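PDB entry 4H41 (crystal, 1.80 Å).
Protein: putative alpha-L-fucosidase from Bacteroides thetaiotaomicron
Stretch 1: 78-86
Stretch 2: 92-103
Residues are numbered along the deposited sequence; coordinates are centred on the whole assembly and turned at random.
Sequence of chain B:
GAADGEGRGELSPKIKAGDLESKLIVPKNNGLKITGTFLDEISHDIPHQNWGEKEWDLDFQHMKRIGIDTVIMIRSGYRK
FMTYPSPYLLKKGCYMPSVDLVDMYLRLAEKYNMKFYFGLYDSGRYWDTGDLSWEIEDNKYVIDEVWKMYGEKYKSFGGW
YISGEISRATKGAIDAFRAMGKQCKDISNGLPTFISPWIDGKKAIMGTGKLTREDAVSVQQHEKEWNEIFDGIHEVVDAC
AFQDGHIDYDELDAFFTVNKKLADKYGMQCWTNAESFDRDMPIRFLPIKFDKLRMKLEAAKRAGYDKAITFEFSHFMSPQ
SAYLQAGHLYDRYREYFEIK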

# COMPACT_ATOMS: atom_id res chain seq x y z
N TYR B 78 -4.19 -17.40 -15.82
CA TYR B 78 -4.70 -16.08 -16.17
C TYR B 78 -3.86 -15.56 -17.33
O TYR B 78 -2.67 -15.29 -17.15
CB TYR B 78 -4.69 -15.15 -14.97
CG TYR B 78 -5.15 -13.76 -15.34
CD1 TYR B 78 -6.35 -13.56 -16.01
CD2 TYR B 78 -4.35 -12.66 -15.08
CE1 TYR B 78 -6.76 -12.29 -16.40
CE2 TYR B 78 -4.75 -11.38 -15.46
CZ TYR B 78 -5.95 -11.20 -16.13
OH TYR B 78 -6.34 -9.97 -16.58
N ARG B 79 -4.48 -15.47 -18.51
CA ARG B 79 -3.78 -15.05 -19.74
C ARG B 79 -2.55 -15.98 -19.93
O ARG B 79 -2.75 -17.19 -19.99
CB ARG B 79 -3.44 -13.56 -19.71
CG ARG B 79 -4.68 -12.67 -19.67
CD ARG B 79 -4.33 -11.20 -19.72
NE ARG B 79 -5.48 -10.33 -19.45
CZ ARG B 79 -6.35 -9.86 -20.35
NH1 ARG B 79 -6.23 -10.18 -21.63
NH2 ARG B 79 -7.35 -9.09 -19.96
N LYS B 80 -1.29 -15.47 -19.95
CA LYS B 80 -0.14 -16.37 -20.20
C LYS B 80 0.47 -16.99 -18.94
O LYS B 80 1.37 -17.81 -19.05
CB LYS B 80 0.93 -15.66 -21.00
CG LYS B 80 0.43 -15.38 -22.42
CD LYS B 80 1.54 -14.90 -23.36
CE LYS B 80 1.09 -14.98 -24.79
NZ LYS B 80 2.16 -14.57 -25.74
N PHE B 81 -0.07 -16.70 -17.77
CA PHE B 81 0.42 -17.28 -16.52
C PHE B 81 -0.40 -18.51 -16.16
O PHE B 81 -1.61 -18.53 -16.39
CB PHE B 81 0.40 -16.25 -15.39
CG PHE B 81 1.48 -15.22 -15.53
CD1 PHE B 81 2.76 -15.47 -15.07
CD2 PHE B 81 1.26 -14.05 -16.23
CE1 PHE B 81 3.79 -14.57 -15.28
CE2 PHE B 81 2.27 -13.10 -16.38
CZ PHE B 81 3.56 -13.40 -15.99
N MSE B 82 0.26 -19.55 -15.63
CA MSE B 82 -0.40 -20.78 -15.24
C MSE B 82 0.15 -21.29 -13.91
O MSE B 82 1.24 -20.93 -13.48
CB MSE B 82 -0.28 -21.85 -16.33
CG MSE B 82 1.14 -22.32 -16.55
SE MSE B 82 1.33 -23.57 -18.04
CE MSE B 82 1.39 -22.35 -19.45
N THR B 83 -0.63 -22.17 -13.29
CA THR B 83 -0.33 -22.74 -11.98
C THR B 83 0.22 -24.15 -12.04
O THR B 83 0.57 -24.70 -11.00
CB THR B 83 -1.61 -22.76 -11.13
OG1 THR B 83 -2.58 -23.61 -11.72
CG2 THR B 83 -2.17 -21.38 -10.89
N TYR B 84 0.23 -24.77 -13.21
CA TYR B 84 0.72 -26.14 -13.37
C TYR B 84 1.27 -26.30 -14.81
O TYR B 84 0.93 -25.47 -15.66
CB TYR B 84 -0.41 -27.14 -13.08
CG TYR B 84 -1.48 -27.19 -14.16
CD1 TYR B 84 -2.47 -26.22 -14.23
CD2 TYR B 84 -1.49 -28.21 -15.11
CE1 TYR B 84 -3.42 -26.23 -15.24
CE2 TYR B 84 -2.47 -28.25 -16.10
CZ TYR B 84 -3.47 -27.29 -16.12
OH TYR B 84 -4.37 -27.24 -17.16
N PRO B 85 2.06 -27.35 -15.10
CA PRO B 85 2.67 -27.48 -16.44
C PRO B 85 1.69 -28.05 -17.45
O PRO B 85 1.75 -29.22 -17.80
CB PRO B 85 3.87 -28.40 -16.19
CG PRO B 85 3.46 -29.24 -15.05
CD PRO B 85 2.57 -28.38 -14.18
N SER B 86 0.76 -27.20 -17.89
CA SER B 86 -0.30 -27.57 -18.82
C SER B 86 0.22 -27.85 -20.22
O SER B 86 0.60 -26.90 -20.90
CB SER B 86 -1.32 -26.43 -18.92
OG SER B 86 -2.19 -26.57 -20.04
N LYS B 92 -0.03 -23.23 -26.53
CA LYS B 92 -0.62 -21.94 -26.89
C LYS B 92 0.32 -20.74 -26.57
O LYS B 92 -0.10 -19.61 -26.75
CB LYS B 92 -1.99 -21.76 -26.18
CG LYS B 92 -3.06 -22.77 -26.63
CD LYS B 92 -3.62 -22.42 -28.02
CE LYS B 92 -4.28 -23.57 -28.72
NZ LYS B 92 -4.82 -23.16 -30.04
N GLY B 93 1.55 -20.99 -26.14
CA GLY B 93 2.51 -19.92 -25.86
C GLY B 93 2.50 -19.34 -24.46
O GLY B 93 3.11 -18.28 -24.23
N CYS B 94 1.90 -20.03 -23.50
CA CYS B 94 1.86 -19.55 -22.12
C CYS B 94 3.17 -19.92 -21.39
O CYS B 94 3.95 -20.72 -21.88
CB CYS B 94 0.62 -20.07 -21.41
SG CYS B 94 -0.93 -19.55 -22.19
N TYR B 95 3.43 -19.26 -20.27
CA TYR B 95 4.71 -19.37 -19.57
C TYR B 95 4.81 -20.53 -18.62
O TYR B 95 3.97 -20.70 -17.74
CB TYR B 95 4.94 -18.09 -18.75
CG TYR B 95 4.75 -16.79 -19.51
CD1 TYR B 95 5.17 -16.65 -20.84
CD2 TYR B 95 4.13 -15.70 -18.92
CE1 TYR B 95 4.97 -15.46 -21.53
CE2 TYR B 95 3.92 -14.52 -19.61
CZ TYR B 95 4.31 -14.41 -20.93
OH TYR B 95 4.15 -13.24 -21.63
N MSE B 96 5.88 -21.32 -18.74
CA MSE B 96 6.12 -22.41 -17.80
C MSE B 96 6.35 -21.81 -16.41
O MSE B 96 7.25 -20.97 -16.26
CB MSE B 96 7.37 -23.21 -18.25
CG MSE B 96 7.73 -24.37 -17.34
SE MSE B 96 6.49 -25.83 -17.54
CE MSE B 96 7.63 -27.28 -16.81
N PRO B 97 5.59 -22.21 -15.38
CA PRO B 97 5.86 -21.71 -14.01
C PRO B 97 7.01 -22.49 -13.38
O PRO B 97 7.31 -23.59 -13.82
CB PRO B 97 4.54 -22.01 -13.28
CG PRO B 97 4.05 -23.24 -13.94
CD PRO B 97 4.50 -23.20 -15.37
N SER B 98 7.60 -21.97 -12.31
CA SER B 98 8.72 -22.68 -11.70
C SER B 98 8.25 -23.75 -10.75
O SER B 98 9.05 -24.61 -10.41
CB SER B 98 9.66 -21.74 -10.98
OG SER B 98 9.01 -21.05 -9.94
N VAL B 99 6.99 -23.72 -10.30
CA VAL B 99 6.46 -24.72 -9.37
C VAL B 99 5.10 -25.19 -9.86
O VAL B 99 4.27 -24.38 -10.26
CB VAL B 99 6.34 -24.11 -7.93
CG1 VAL B 99 5.69 -25.09 -6.96
CG2 VAL B 99 7.69 -23.64 -7.40
N ASP B 100 4.84 -26.50 -9.72
CA ASP B 100 3.51 -27.05 -9.98
C ASP B 100 2.66 -26.80 -8.72
O ASP B 100 2.72 -27.56 -7.76
CB ASP B 100 3.57 -28.55 -10.35
CG ASP B 100 2.21 -29.14 -10.68
OD1 ASP B 100 1.17 -28.48 -10.40
OD2 ASP B 100 2.17 -30.29 -11.19
N LEU B 101 1.92 -25.69 -8.71
CA LEU B 101 1.09 -25.31 -7.56
C LEU B 101 -0.09 -26.24 -7.37
O LEU B 101 -0.53 -26.44 -6.24
CB LEU B 101 0.57 -23.87 -7.69
CG LEU B 101 1.65 -22.80 -7.76
CD1 LEU B 101 1.03 -21.41 -8.02
CD2 LEU B 101 2.46 -22.76 -6.46
N VAL B 102 -0.63 -26.79 -8.46
CA VAL B 102 -1.78 -27.71 -8.35
C VAL B 102 -1.35 -28.95 -7.54
O VAL B 102 -2.02 -29.32 -6.58
CB VAL B 102 -2.36 -28.06 -9.73
CG1 VAL B 102 -3.45 -29.09 -9.60
CG2 VAL B 102 -2.93 -26.81 -10.40
N ASP B 103 -0.20 -29.53 -7.90
CA ASP B 103 0.38 -30.66 -7.18
C ASP B 103 0.60 -30.28 -5.71
O ASP B 103 0.22 -31.03 -4.81
CB ASP B 103 1.72 -31.07 -7.81
CG ASP B 103 2.55 -31.99 -6.92
OD1 ASP B 103 2.17 -33.17 -6.78
OD2 ASP B 103 3.53 -31.51 -6.29
O HOH W 1 4.12 -16.39 -25.71
O HOH W 2 3.13 -19.18 -15.59

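Two short backbone hydrogen bonds pin these stretches together. Tyr-95 N donates to Lys-80 O at 2.8 Å, almost in line (172°). Farther along, Leu-101 N donates to Thr-83 O, also at 2.8 Å but more bent (133°), and Val-102 N makes a weak bond of 3.5 Å to that same Thr-83 O. The carbonyl of Thr-83 thus meets amides at the start of a helix, where backbone N-H groups lack partners from a preceding turn. Asp-100 occupies the N-cap, its short carboxylate accepting from Asp-103 N at OD1 (3.0 Å).

Two waters extend the polar network. Water 2 accepts from Met-82 N (2.9 Å) and donates to Tyr-95 O (2.8 Å), joining backbones too far apart there to bond directly. Water 1 accepts from Lys-80 NZ (2.7 Å) and donates to Gly-93 O (2.6 Å), so the long lysine chain carries its charge out to a solvent-linked carbonyl. Glycine suits position 93 because its phi/psi of 89/17 would jam a CB against the preceding carbonyl O.

Around this framework the side chains pack. Lys-80 CB lies 3.7 Å from the centroid of the Tyr-95 ring, over its face, in a CH-pi contact; the aliphatic part of lysine serves the ring while its amine reaches water. The edge of Tyr-95 meets the face of Phe-81, with centroids 5.1 Å apart and planes at 77°. Met-82, a selenomethionine, is flexible enough to fill space between neighbours: its CE reaches Cys-94 CB at a tight 3.1 Å, while its CG packs 3.7 Å from Pro-97 CD. Compact, apolar Val-102 sets CG2 3.7 Å from Tyr-84 CB, and Pro-85 CB rests 3.9 Å from SE of selenomethionine Met-96.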